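Local structure of Sys-1 protein (3C2G) at residues Q52-I57 with R86-L91; F208-N213 with Q217-T222; G234-I239 with I289-Q294; G456-R461 with Q515-Q520; L470-R473 with P478-G481. The protein acts as a beta-catenin-type transcription coregulator in the Wnt asymmetry pathway, where it binds the TCF factor POP-1 directly and activates or represses target genes. All blocks are in the same frame, centred on the assembly; numbering follows the deposited sequence.

Interaction 1: Q52-I57 with R86-L91; sequences QQILNI and RRFTFL
Ile54 and Leu55 together receive the ring of Phe88 from the next helix. All three residues are buried, and the contact is wholly apolar. Ile54 comes first along 52-57. Its CG2 branch stands anti to the backbone N and touches Phe88 CZ at 3.5 Å, while Ile54 CB lies 3.7 Å from the same CZ. The approach to the ring is oblique. Leu55 follows and uses one methyl: CD2 comes to the ring edge, near its plane, 3.6 Å from Phe88 CD2. Phe88 thus offers CD2 and CE2 to Leu55 and CE2 and CZ to Ile54, so one flank of the ring serves both. With only side chains in touch, the backbones stay well apart, and the nearest CA atoms, of Leu55 and Phe88, are 9.3 Å from each other. Were Phe88 a serine, Ile54 CG2 and Leu55 CD2 would probably lose their partner and a gap would open between the helices. Ile54 also packs on Ile30 and Ile34 of helix 20-37, and Leu55 on Met104. The contact joins helix 47-62 to helix 71-90 in the hydrophobic interior of an all-helical superhelix, as expected of an armadillo domain.

Interaction 2: F208-N213 with Q217-T222; sequences FIWNNN and QPPPPT
Trp210 and Asn211 meet the proline-rich segment 217-222 where the chain doubles back after helix 202-210. Two contacts are apolar. Trp210 CZ3 lies 3.9 Å from Pro219 CG, and the two side chains run side by side in the same direction. Asn211 CB touches Pro220 CG.

Two others set a carbonyl oxygen against carbon. Gln217 O sits at the edge of the indole, 3.6 Å from Trp210 CZ3. Trp210 O is 3.3 Å from Pro220 CG, so this proline packs on the helix end.

The hydrogen bonds form a third group. Asn211 CG stands anti to its own N (chi1 -159°), which carries the amide across to Thr222. Asn211 ND2 makes a weak hydrogen bond to Thr222 OG1 at 2.8 Å. A water donates to both Ile209 O and Pro220 O and so bridges the two segments. Within 208-213, Asn213 ND2 donates to Asn211 O at 3.0 Å and bonds weakly to Trp210 O.

Arg282 of helix 274-282 packs on Trp210 and Pro219 and donates to Gln217 O. His215 stacks on Trp210. The helix ends at Trp210; Asn211, with positive phi, is the first residue past it. A type I' beta turn from Trp210 to Asn213 reverses the chain. This helix-terminating turn leads into a connection that is extended, polyproline II-like, as far as Pro220 and then bends at Pro221 and Thr222 toward helix 224-239.

Interaction 3: G234-I239 with I289-Q294; sequences GSYRLI and ITTVVQ
Tyr236 lays its ring against the end of helix 285-292 and the residues just past it, where it meets Val292, Thr291 and Gln294. The aromatic contacts come first. Val292 CA sits over one ring face, 4.2 Å from the centroid and 28° off the normal, in a CH-pi contact. Thr291 O lies over the same face nearer the rim, 3.5 Å from Tyr236 CZ. A chi1 of 178° swings the Tyr236 ring across to the neighbouring helix.

The apolar contacts lie beside these. Val292 CG2 reaches Tyr236 CB at 3.7 Å, and Thr291 CG2 touches Tyr236 CE2 at 3.9 Å. Here the end of helix 224-239 is tied to the end of helix 285-292 in the armadillo superhelix. Helix 251-270 supports both, since Ile260 touches Ser235 and Val292.

The polar atoms gather at the phenol end. The extended Gln294 side chain runs alongside the helix end, and NE2 donates to Thr291 O at 2.8 Å, in the carbonyl plane and on a lone pair. That bond holds the amide near the phenol, with Gln294 NE2 3.3 Å from Tyr236 OH. The ring and amide planes are 28° apart. Replacing Tyr236 by alanine would probably uncover Thr291 O and the Val292 backbone and leave a gap between the helix ends. Thr291 OG1 turns the other way and is hydrogen-bonded to Gly287 O.

Interaction 4: G456-R461 with Q515-Q520; sequences GLLELR and QSTKQQ
In the armadillo superhelix, Leu458 near the start of helix 457-472 packs on Thr517 and Lys518 in the first turns of helix 515-535. The short axes run in nearly the same direction, 30° apart, and come within 9.6 Å of each other. The backbones are closest at Glu459 and Thr517, whose CA atoms are 6.7 Å apart.

No hydrogen bond joins the two segments, and the contact is made by carbon atoms. With chi1 near 180° (175°), the Leu458 side chain reaches out from its helix toward helix 515-535. Trp504 and Val505 of helix 494-507 also touch Leu458. Glu459 CA lies 4.2 Å from Thr517 CG2. The Glu459 carboxylate has its partner outside the two segments: OE2 forms a salt bridge to a basic side chain of the bound peptide, so the start of this helix also helps hold the POP-1 peptide. Lys518 lends only the root of its chain. Its chain bends at chi3, and NZ goes to the carbonyl oxygen of Pro509. Leu458 CD2 meets Lys518 CG at 3.9 Å, the two side chains crossing near a right angle. Leu458 and Thr517 instead slide past each other in opposite directions, and Thr517 CG2 rests 3.6 Å from Leu458 CG.

Interaction 5: L470-R473 with P478-G481; sequences LLLR and PKDG
Leu472 and Lys479 bring the two backbones closest, with their CA atoms 6.8 Å apart. Residues 470-472 belong to the final turn of helix 457-472. Arg473 N still bonds to Leu470 O at 3.2 Å. Segment 478-481 has no regular structure and belongs to the loop leading to helix 494-507. Four residues separate the two segments, so the contact closes a tight turn back over the helix end.

Lys479 does most of the touching. Its CB points toward the helix, and the chain bends at chi2 (130°) and again at chi4. These bends lay the lysine against the helix end, with CE 3.1 Å from Leu472 O. Its CG meets Leu472 CD2 at 4.0 Å, the two side chains crossing obliquely. Lys479 CE is also 4.1 Å from Leu471 O. Leu472 also packs on Leu528, Val531 and Leu532 of helix 515-535. Gln535 of that helix touches Lys479 as well.

The lysine nitrogen has its hydrogen bonds in the short connection, where Lys479 NZ donates to the carbonyl oxygens of Thr474 and Val477. CG thus packs on the Leu472 side chain, CE lies against its carbonyl oxygen, and the ammonium sits among the carbonyls of the connection. Helix C-terminal ends carry partial negative charge. A positive group beside this one is probably favoured, and the lysine is likely to stay protonated.

In the fold
From the N terminus, interaction 1 comes first and closes a 28-residue connection between helix 47-62 and helix 71-90. Interaction 2 follows as a local turn, with three residues between its segments. It directs the chain from helix 202-210 toward helix 224-239, which interaction 3 then ties to helix 285-292 across 49 residues. Interaction 4 closes a loop of 53 residues between helix 457-472 and helix 515-535. Interaction 5 is nested inside that loop and closes a short turn at the other end of helix 457-472. The remaining pairs are in series, and none cross. Interactions 1 and 4 lie on opposite sides of the chain's centre, with their own centres about 56 Å apart.

Interaction 1: Q52-I57 with R86-L91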
# COMPACT_ATOMS: atom_id res chain seq x y z
N GLN A 52 18.98 -33.24 20.31
CA GLN A 52 17.84 -33.52 21.19
C GLN A 52 18.22 -33.57 22.68
O GLN A 52 17.49 -33.04 23.53
CB GLN A 52 17.12 -34.81 20.79
CG GLN A 52 15.68 -34.88 21.27
CD GLN A 52 14.84 -33.67 20.83
OE1 GLN A 52 14.69 -33.39 19.64
NE2 GLN A 52 14.29 -32.94 21.81
N GLN A 53 19.36 -34.21 22.97
CA GLN A 53 19.90 -34.29 24.33
C GLN A 53 20.13 -32.90 24.91
O GLN A 53 19.71 -32.64 26.04
CB GLN A 53 21.23 -35.06 24.36
CG GLN A 53 21.12 -36.57 24.22
CD GLN A 53 22.48 -37.27 24.32
OE1 GLN A 53 23.41 -36.99 23.56
NE2 GLN A 53 22.59 -38.21 25.27
N ILE A 54 20.81 -32.04 24.15
CA ILE A 54 21.05 -30.66 24.58
C ILE A 54 19.74 -29.89 24.75
O ILE A 54 19.55 -29.19 25.75
CB ILE A 54 21.95 -29.89 23.60
CG1 ILE A 54 23.20 -30.71 23.22
CG2 ILE A 54 22.30 -28.50 24.15
CD1 ILE A 54 24.44 -30.37 23.98
N LEU A 55 18.85 -30.01 23.77
CA LEU A 55 17.58 -29.30 23.83
C LEU A 55 16.82 -29.72 25.07
O LEU A 55 16.23 -28.89 25.76
CB LEU A 55 16.73 -29.55 22.57
CG LEU A 55 17.19 -28.92 21.24
CD1 LEU A 55 16.27 -29.33 20.09
CD2 LEU A 55 17.30 -27.40 21.34
N ASN A 56 16.86 -31.02 25.36
CA ASN A 56 16.14 -31.54 26.51
C ASN A 56 16.71 -31.04 27.82
O ASN A 56 15.97 -30.87 28.79
CB ASN A 56 16.07 -33.07 26.47
CG ASN A 56 14.99 -33.58 25.53
OD1 ASN A 56 14.16 -32.81 25.02
ND2 ASN A 56 14.99 -34.89 25.30
N ILE A 57 18.02 -30.76 27.84
CA ILE A 57 18.65 -30.15 29.01
C ILE A 57 18.30 -28.65 29.12
O ILE A 57 17.97 -28.16 30.21
CB ILE A 57 20.19 -30.37 29.04
CG1 ILE A 57 20.51 -31.85 29.29
CG2 ILE A 57 20.83 -29.53 30.13
CD1 ILE A 57 22.00 -32.20 29.19
N ARG A 86 20.41 -20.00 21.47
CA ARG A 86 20.62 -18.98 20.46
C ARG A 86 21.56 -19.49 19.38
O ARG A 86 21.30 -19.33 18.19
CB ARG A 86 21.17 -17.69 21.08
CG ARG A 86 21.40 -16.56 20.07
CD ARG A 86 21.80 -15.24 20.73
NE ARG A 86 23.10 -15.36 21.38
CZ ARG A 86 24.26 -15.19 20.76
NH1 ARG A 86 24.29 -14.90 19.47
NH2 ARG A 86 25.40 -15.34 21.45
N ARG A 87 22.65 -20.12 19.81
CA ARG A 87 23.64 -20.64 18.88
C ARG A 87 23.09 -21.71 17.95
O ARG A 87 23.43 -21.75 16.76
CB ARG A 87 24.88 -21.10 19.65
CG ARG A 87 25.66 -19.92 20.23
CD ARG A 87 26.83 -20.31 21.12
NE ARG A 87 28.00 -19.52 20.73
CZ ARG A 87 28.37 -18.38 21.30
NH1 ARG A 87 27.71 -17.89 22.33
NH2 ARG A 87 29.44 -17.75 20.84
N PHE A 88 22.19 -22.54 18.48
CA PHE A 88 21.47 -23.54 17.68
C PHE A 88 20.63 -22.93 16.57
O PHE A 88 20.28 -23.62 15.61
CB PHE A 88 20.54 -24.36 18.58
CG PHE A 88 21.22 -25.46 19.33
CD1 PHE A 88 22.60 -25.49 19.47
CD2 PHE A 88 20.46 -26.46 19.93
CE1 PHE A 88 23.23 -26.50 20.17
CE2 PHE A 88 21.08 -27.49 20.65
CZ PHE A 88 22.46 -27.51 20.76
N THR A 89 20.28 -21.66 16.69
CA THR A 89 19.39 -21.03 15.72
C THR A 89 20.13 -20.34 14.57
O THR A 89 19.50 -19.98 13.56
CB THR A 89 18.39 -20.06 16.39
OG1 THR A 89 19.10 -19.05 17.09
CG2 THR A 89 17.48 -20.81 17.36
N PHE A 90 21.44 -20.16 14.69
CA PHE A 90 22.21 -19.58 13.58
C PHE A 90 23.40 -20.41 13.11
O PHE A 90 23.89 -20.19 12.01
CB PHE A 90 22.63 -18.13 13.86
CG PHE A 90 23.68 -17.98 14.92
CD1 PHE A 90 25.02 -18.23 14.64
CD2 PHE A 90 23.34 -17.53 16.20
CE1 PHE A 90 26.00 -18.08 15.62
CE2 PHE A 90 24.31 -17.37 17.18
CZ PHE A 90 25.65 -17.64 16.89
N LEU A 91 23.86 -21.34 13.94
CA LEU A 91 25.01 -22.17 13.56
C LEU A 91 24.69 -23.01 12.31
O LEU A 91 23.69 -23.72 12.28
CB LEU A 91 25.41 -23.07 14.73
CG LEU A 91 26.85 -23.01 15.24
CD1 LEU A 91 27.34 -21.58 15.47
CD2 LEU A 91 26.95 -23.79 16.55

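Interaction 2: F208-N213 with Q217-T222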
# COMPACT_ATOMS: atom_id res chain seq x y z
N PHE A 208 -6.72 -8.43 17.26
CA PHE A 208 -5.86 -7.35 17.75
C PHE A 208 -6.51 -5.98 17.70
O PHE A 208 -6.36 -5.19 18.61
CB PHE A 208 -4.52 -7.33 17.00
CG PHE A 208 -3.63 -8.49 17.33
CD1 PHE A 208 -3.56 -8.99 18.63
CD2 PHE A 208 -2.82 -9.06 16.35
CE1 PHE A 208 -2.72 -10.06 18.93
CE2 PHE A 208 -1.98 -10.12 16.64
CZ PHE A 208 -1.93 -10.62 17.93
N ILE A 209 -7.24 -5.71 16.62
CA ILE A 209 -7.94 -4.44 16.45
C ILE A 209 -9.15 -4.35 17.37
O ILE A 209 -9.22 -3.50 18.26
CB ILE A 209 -8.40 -4.25 14.99
CG1 ILE A 209 -7.20 -4.07 14.07
CG2 ILE A 209 -9.31 -3.05 14.87
CD1 ILE A 209 -7.51 -4.38 12.63
N TRP A 210 -10.10 -5.26 17.16
CA TRP A 210 -11.43 -5.12 17.73
C TRP A 210 -11.60 -5.79 19.09
O TRP A 210 -12.52 -5.45 19.83
CB TRP A 210 -12.47 -5.62 16.74
CG TRP A 210 -12.46 -4.85 15.47
CD1 TRP A 210 -12.03 -5.28 14.25
CD2 TRP A 210 -12.87 -3.49 15.28
NE1 TRP A 210 -12.16 -4.29 13.31
CE2 TRP A 210 -12.66 -3.17 13.92
CE3 TRP A 210 -13.38 -2.50 16.14
CZ2 TRP A 210 -12.97 -1.91 13.39
CZ3 TRP A 210 -13.68 -1.25 15.61
CH2 TRP A 210 -13.48 -0.97 14.25
N ASN A 211 -10.73 -6.74 19.42
CA ASN A 211 -10.82 -7.46 20.70
C ASN A 211 -12.26 -7.96 20.93
O ASN A 211 -12.80 -7.83 22.03
CB ASN A 211 -10.35 -6.55 21.84
CG ASN A 211 -9.92 -7.33 23.09
OD1 ASN A 211 -10.39 -8.44 23.35
ND2 ASN A 211 -9.04 -6.72 23.88
N ASN A 212 -12.86 -8.51 19.88
CA ASN A 212 -14.25 -9.01 19.94
C ASN A 212 -15.32 -7.97 20.29
O ASN A 212 -16.32 -8.29 20.93
CB ASN A 212 -14.36 -10.24 20.86
CG ASN A 212 -13.72 -11.49 20.26
OD1 ASN A 212 -12.82 -12.10 20.85
ND2 ASN A 212 -14.19 -11.88 19.07
N ASN A 213 -15.10 -6.72 19.88
CA ASN A 213 -16.13 -5.68 20.01
C ASN A 213 -16.73 -5.34 18.65
O ASN A 213 -16.16 -5.68 17.62
CB ASN A 213 -15.56 -4.43 20.67
CG ASN A 213 -15.41 -4.58 22.17
OD1 ASN A 213 -16.09 -3.91 22.94
ND2 ASN A 213 -14.52 -5.48 22.59
N GLN A 217 -18.33 0.41 16.81
CA GLN A 217 -17.92 1.08 18.05
C GLN A 217 -16.53 1.72 17.89
O GLN A 217 -15.80 1.38 16.95
CB GLN A 217 -17.88 0.09 19.21
CG GLN A 217 -19.18 -0.65 19.50
CD GLN A 217 -20.10 0.09 20.44
OE1 GLN A 217 -20.71 1.09 20.07
NE2 GLN A 217 -20.23 -0.42 21.65
N PRO A 218 -16.16 2.63 18.81
CA PRO A 218 -14.78 3.12 18.85
C PRO A 218 -13.84 1.95 19.15
O PRO A 218 -14.08 1.21 20.10
CB PRO A 218 -14.79 4.10 20.03
CG PRO A 218 -16.22 4.48 20.21
CD PRO A 218 -17.00 3.27 19.84
N PRO A 219 -12.79 1.77 18.32
CA PRO A 219 -11.86 0.67 18.60
C PRO A 219 -11.44 0.68 20.06
O PRO A 219 -11.15 1.74 20.62
CB PRO A 219 -10.67 0.99 17.69
CG PRO A 219 -11.29 1.70 16.54
CD PRO A 219 -12.40 2.52 17.11
N PRO A 220 -11.43 -0.50 20.70
CA PRO A 220 -11.21 -0.58 22.13
C PRO A 220 -9.79 -0.17 22.51
O PRO A 220 -8.84 -0.44 21.76
CB PRO A 220 -11.43 -2.07 22.43
CG PRO A 220 -11.12 -2.76 21.16
CD PRO A 220 -11.59 -1.83 20.09
N PRO A 221 -9.65 0.52 23.66
CA PRO A 221 -8.35 0.93 24.21
C PRO A 221 -7.44 -0.25 24.53
O PRO A 221 -6.24 -0.06 24.69
CB PRO A 221 -8.72 1.67 25.50
CG PRO A 221 -10.13 1.25 25.81
CD PRO A 221 -10.77 1.00 24.49
N THR A 222 -8.02 -1.45 24.61
CA THR A 222 -7.24 -2.67 24.83
C THR A 222 -6.62 -3.19 23.53
O THR A 222 -5.74 -4.05 23.54
CB THR A 222 -8.09 -3.81 25.45
OG1 THR A 222 -9.28 -4.02 24.67
CG2 THR A 222 -8.48 -3.48 26.89
O HOH W 1 -7.83 -0.90 18.96

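Interaction 3: G234-I239 with I289-Q294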
# COMPACT_ATOMS: atom_id res chain seq x y z
N GLY A 234 3.86 9.20 21.53
CA GLY A 234 4.88 9.17 22.56
C GLY A 234 6.29 9.24 22.01
O GLY A 234 7.12 9.99 22.54
N SER A 235 6.59 8.50 20.96
CA SER A 235 7.91 8.58 20.34
C SER A 235 8.11 9.93 19.68
O SER A 235 9.18 10.54 19.82
CB SER A 235 8.14 7.46 19.32
OG SER A 235 7.91 6.17 19.87
N TYR A 236 7.08 10.41 18.98
CA TYR A 236 7.19 11.71 18.33
C TYR A 236 7.51 12.78 19.37
O TYR A 236 8.38 13.61 19.17
CB TYR A 236 5.94 12.10 17.53
CG TYR A 236 6.11 13.47 16.94
CD1 TYR A 236 6.99 13.69 15.88
CD2 TYR A 236 5.44 14.56 17.49
CE1 TYR A 236 7.19 14.96 15.37
CE2 TYR A 236 5.62 15.83 16.98
CZ TYR A 236 6.49 16.03 15.91
OH TYR A 236 6.67 17.30 15.41
N ARG A 237 6.81 12.73 20.49
CA ARG A 237 7.03 13.71 21.53
C ARG A 237 8.49 13.79 21.97
O ARG A 237 8.96 14.86 22.31
CB ARG A 237 6.14 13.43 22.73
CG ARG A 237 4.74 14.01 22.58
CD ARG A 237 3.91 13.75 23.80
NE ARG A 237 2.94 14.83 23.97
CZ ARG A 237 2.21 15.02 25.07
NH1 ARG A 237 2.32 14.20 26.11
NH2 ARG A 237 1.36 16.04 25.12
N LEU A 238 9.19 12.66 21.94
CA LEU A 238 10.55 12.62 22.47
C LEU A 238 11.60 13.01 21.43
O LEU A 238 12.69 13.45 21.79
CB LEU A 238 10.87 11.24 23.04
CG LEU A 238 10.12 10.87 24.32
CD1 LEU A 238 10.19 9.35 24.54
CD2 LEU A 238 10.63 11.62 25.54
N ILE A 239 11.26 12.83 20.16
CA ILE A 239 12.19 13.18 19.10
C ILE A 239 11.94 14.58 18.53
O ILE A 239 12.82 15.14 17.87
CB ILE A 239 12.19 12.13 17.96
CG1 ILE A 239 10.89 12.15 17.16
CG2 ILE A 239 12.47 10.74 18.49
CD1 ILE A 239 11.01 11.48 15.82
N ILE A 289 -0.69 10.55 12.10
CA ILE A 289 0.31 10.42 11.06
C ILE A 289 0.88 11.77 10.61
O ILE A 289 2.09 11.93 10.51
CB ILE A 289 -0.24 9.67 9.84
CG1 ILE A 289 -0.61 8.24 10.23
CG2 ILE A 289 0.78 9.65 8.71
CD1 ILE A 289 -1.40 7.54 9.15
N THR A 290 0.00 12.74 10.37
CA THR A 290 0.43 14.01 9.83
C THR A 290 1.24 14.81 10.85
O THR A 290 2.15 15.55 10.45
CB THR A 290 -0.73 14.85 9.20
OG1 THR A 290 -1.67 15.21 10.20
CG2 THR A 290 -1.45 14.05 8.14
N THR A 291 0.94 14.65 12.14
CA THR A 291 1.73 15.26 13.21
C THR A 291 3.16 14.71 13.23
O THR A 291 4.12 15.47 13.34
CB THR A 291 1.09 15.01 14.60
OG1 THR A 291 -0.23 15.56 14.64
CG2 THR A 291 1.93 15.66 15.74
N VAL A 292 3.26 13.39 13.09
CA VAL A 292 4.51 12.67 13.22
C VAL A 292 5.43 12.95 12.04
O VAL A 292 6.64 13.09 12.22
CB VAL A 292 4.27 11.15 13.42
CG1 VAL A 292 5.54 10.33 13.16
CG2 VAL A 292 3.75 10.89 14.85
N VAL A 293 4.86 13.04 10.84
CA VAL A 293 5.68 13.29 9.65
C VAL A 293 6.18 14.73 9.52
O VAL A 293 6.76 15.08 8.51
CB VAL A 293 5.02 12.81 8.34
CG1 VAL A 293 4.71 11.33 8.41
CG2 VAL A 293 3.78 13.63 8.00
N GLN A 294 5.97 15.55 10.55
CA GLN A 294 6.66 16.84 10.64
C GLN A 294 8.15 16.64 10.96
O GLN A 294 8.94 17.56 10.76
CB GLN A 294 6.03 17.75 11.70
CG GLN A 294 4.57 18.14 11.44
CD GLN A 294 3.91 18.85 12.63
OE1 GLN A 294 3.43 19.98 12.49
NE2 GLN A 294 3.88 18.20 13.80

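Interaction 4: G456-R461 with Q515-Q520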
# COMPACT_ATOMS: atom_id res chain seq x y z
N GLY A 456 1.08 1.08 -15.79
CA GLY A 456 0.12 2.14 -15.50
C GLY A 456 -0.43 2.91 -16.70
O GLY A 456 -1.44 3.61 -16.58
N LEU A 457 0.22 2.77 -17.85
CA LEU A 457 -0.10 3.55 -19.05
C LEU A 457 -1.58 3.51 -19.48
O LEU A 457 -2.15 4.54 -19.85
CB LEU A 457 0.81 3.14 -20.21
CG LEU A 457 0.93 4.09 -21.40
CD1 LEU A 457 1.33 5.50 -20.97
CD2 LEU A 457 1.95 3.54 -22.39
N LEU A 458 -2.18 2.33 -19.43
CA LEU A 458 -3.56 2.17 -19.86
C LEU A 458 -4.52 3.03 -19.04
O LEU A 458 -5.39 3.71 -19.60
CB LEU A 458 -3.98 0.70 -19.78
CG LEU A 458 -5.44 0.36 -20.07
CD1 LEU A 458 -5.88 0.86 -21.48
CD2 LEU A 458 -5.68 -1.14 -19.92
N GLU A 459 -4.35 3.00 -17.72
CA GLU A 459 -5.21 3.70 -16.80
C GLU A 459 -4.95 5.20 -16.89
O GLU A 459 -5.87 5.99 -16.71
CB GLU A 459 -4.99 3.20 -15.37
CG GLU A 459 -6.01 3.70 -14.35
CD GLU A 459 -5.84 3.12 -12.95
OE1 GLU A 459 -5.40 1.95 -12.81
OE2 GLU A 459 -6.17 3.84 -11.98
N LEU A 460 -3.71 5.57 -17.18
CA LEU A 460 -3.35 6.96 -17.41
C LEU A 460 -4.05 7.54 -18.65
O LEU A 460 -4.57 8.65 -18.60
CB LEU A 460 -1.84 7.12 -17.55
CG LEU A 460 -1.37 8.55 -17.90
CD1 LEU A 460 -1.78 9.57 -16.83
CD2 LEU A 460 0.12 8.61 -18.13
N ARG A 461 -4.05 6.81 -19.75
CA ARG A 461 -4.62 7.30 -21.01
C ARG A 461 -6.13 7.38 -20.91
O ARG A 461 -6.75 8.28 -21.46
CB ARG A 461 -4.18 6.42 -22.18
CG ARG A 461 -2.69 6.50 -22.41
CD ARG A 461 -2.18 5.66 -23.56
NE ARG A 461 -0.86 6.18 -23.92
CZ ARG A 461 -0.05 5.66 -24.83
NH1 ARG A 461 -0.39 4.56 -25.50
NH2 ARG A 461 1.12 6.24 -25.06
N GLN A 515 -9.53 -5.71 -19.36
CA GLN A 515 -10.66 -5.61 -20.28
C GLN A 515 -11.60 -4.46 -19.96
O GLN A 515 -12.06 -3.75 -20.85
CB GLN A 515 -11.44 -6.92 -20.33
CG GLN A 515 -10.73 -8.01 -21.12
CD GLN A 515 -10.41 -7.59 -22.55
OE1 GLN A 515 -11.32 -7.39 -23.36
NE2 GLN A 515 -9.12 -7.43 -22.86
N SER A 516 -11.89 -4.31 -18.68
CA SER A 516 -12.75 -3.26 -18.19
C SER A 516 -12.19 -1.85 -18.53
O SER A 516 -12.92 -0.98 -19.00
CB SER A 516 -12.95 -3.48 -16.70
OG SER A 516 -13.56 -2.36 -16.10
N THR A 517 -10.89 -1.65 -18.31
CA THR A 517 -10.26 -0.36 -18.55
C THR A 517 -10.13 -0.04 -20.05
O THR A 517 -10.21 1.12 -20.45
CB THR A 517 -8.87 -0.28 -17.88
OG1 THR A 517 -9.01 -0.59 -16.49
CG2 THR A 517 -8.31 1.10 -17.97
N LYS A 518 -9.93 -1.08 -20.85
CA LYS A 518 -9.87 -0.93 -22.30
C LYS A 518 -11.23 -0.50 -22.84
O LYS A 518 -11.32 0.39 -23.68
CB LYS A 518 -9.39 -2.23 -22.97
CG LYS A 518 -7.89 -2.50 -22.79
CD LYS A 518 -7.52 -3.95 -22.97
CE LYS A 518 -7.10 -4.26 -24.39
NZ LYS A 518 -6.56 -5.64 -24.50
N GLN A 519 -12.29 -1.13 -22.32
CA GLN A 519 -13.62 -0.72 -22.70
C GLN A 519 -13.88 0.75 -22.33
O GLN A 519 -14.43 1.48 -23.15
CB GLN A 519 -14.67 -1.66 -22.09
CG GLN A 519 -16.12 -1.30 -22.41
CD GLN A 519 -16.42 -1.26 -23.91
OE1 GLN A 519 -15.80 -1.98 -24.70
NE2 GLN A 519 -17.38 -0.42 -24.30
N GLN A 520 -13.47 1.19 -21.14
CA GLN A 520 -13.73 2.58 -20.74
C GLN A 520 -12.93 3.61 -21.55
O GLN A 520 -13.39 4.73 -21.73
CB GLN A 520 -13.62 2.81 -19.22
CG GLN A 520 -12.22 3.01 -18.67
CD GLN A 520 -12.17 3.55 -17.22
OE1 GLN A 520 -13.20 3.68 -16.54
NE2 GLN A 520 -10.95 3.86 -16.75

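Interaction 5: L470-R473 with P478-G481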
# COMPACT_ATOMS: atom_id res chain seq x y z
N LEU A 470 -14.12 16.50 -19.28
CA LEU A 470 -14.62 17.39 -18.24
C LEU A 470 -14.19 18.85 -18.42
O LEU A 470 -14.99 19.76 -18.21
CB LEU A 470 -14.23 16.89 -16.86
CG LEU A 470 -14.78 15.51 -16.48
CD1 LEU A 470 -14.27 15.09 -15.09
CD2 LEU A 470 -16.30 15.47 -16.56
N LEU A 471 -12.93 19.07 -18.79
CA LEU A 471 -12.45 20.42 -19.05
C LEU A 471 -13.29 21.11 -20.13
O LEU A 471 -13.70 22.25 -19.97
CB LEU A 471 -10.98 20.44 -19.44
CG LEU A 471 -10.00 20.36 -18.28
CD1 LEU A 471 -8.60 20.04 -18.79
CD2 LEU A 471 -10.00 21.63 -17.43
N LEU A 472 -13.58 20.38 -21.21
CA LEU A 472 -14.28 20.97 -22.35
C LEU A 472 -15.77 21.15 -22.07
O LEU A 472 -16.43 21.87 -22.79
CB LEU A 472 -14.07 20.16 -23.63
CG LEU A 472 -12.64 19.97 -24.16
CD1 LEU A 472 -12.68 19.04 -25.33
CD2 LEU A 472 -11.95 21.27 -24.56
N ARG A 473 -16.28 20.52 -21.03
CA ARG A 473 -17.69 20.69 -20.66
C ARG A 473 -17.85 21.72 -19.56
O ARG A 473 -18.95 21.96 -19.08
CB ARG A 473 -18.29 19.36 -20.22
CG ARG A 473 -18.67 18.46 -21.37
CD ARG A 473 -18.94 17.05 -20.90
NE ARG A 473 -20.18 16.97 -20.13
CZ ARG A 473 -20.48 15.97 -19.30
NH1 ARG A 473 -19.63 14.96 -19.12
NH2 ARG A 473 -21.65 15.99 -18.64
N PRO A 478 -11.98 28.46 -21.62
CA PRO A 478 -11.84 28.86 -23.02
C PRO A 478 -11.42 27.68 -23.89
O PRO A 478 -10.46 26.98 -23.56
CB PRO A 478 -10.74 29.93 -22.99
CG PRO A 478 -10.02 29.71 -21.73
CD PRO A 478 -10.98 29.12 -20.75
N LYS A 479 -12.15 27.47 -24.99
CA LYS A 479 -11.98 26.29 -25.81
C LYS A 479 -11.36 26.57 -27.17
O LYS A 479 -11.02 25.63 -27.91
CB LYS A 479 -13.34 25.63 -25.99
CG LYS A 479 -13.74 24.80 -24.80
CD LYS A 479 -15.12 25.15 -24.33
CE LYS A 479 -15.29 24.73 -22.89
NZ LYS A 479 -16.12 25.72 -22.17
N ASP A 480 -11.19 27.85 -27.48
CA ASP A 480 -10.82 28.26 -28.83
C ASP A 480 -9.39 27.90 -29.21
O ASP A 480 -9.13 27.56 -30.36
CB ASP A 480 -11.09 29.77 -29.03
CG ASP A 480 -12.60 30.12 -28.95
OD1 ASP A 480 -13.45 29.21 -29.11
OD2 ASP A 480 -12.93 31.31 -28.74
N GLY A 481 -8.46 27.96 -28.26
CA GLY A 481 -7.06 27.63 -28.53
C GLY A 481 -6.69 26.15 -28.56
O GLY A 481 -5.60 25.79 -29.00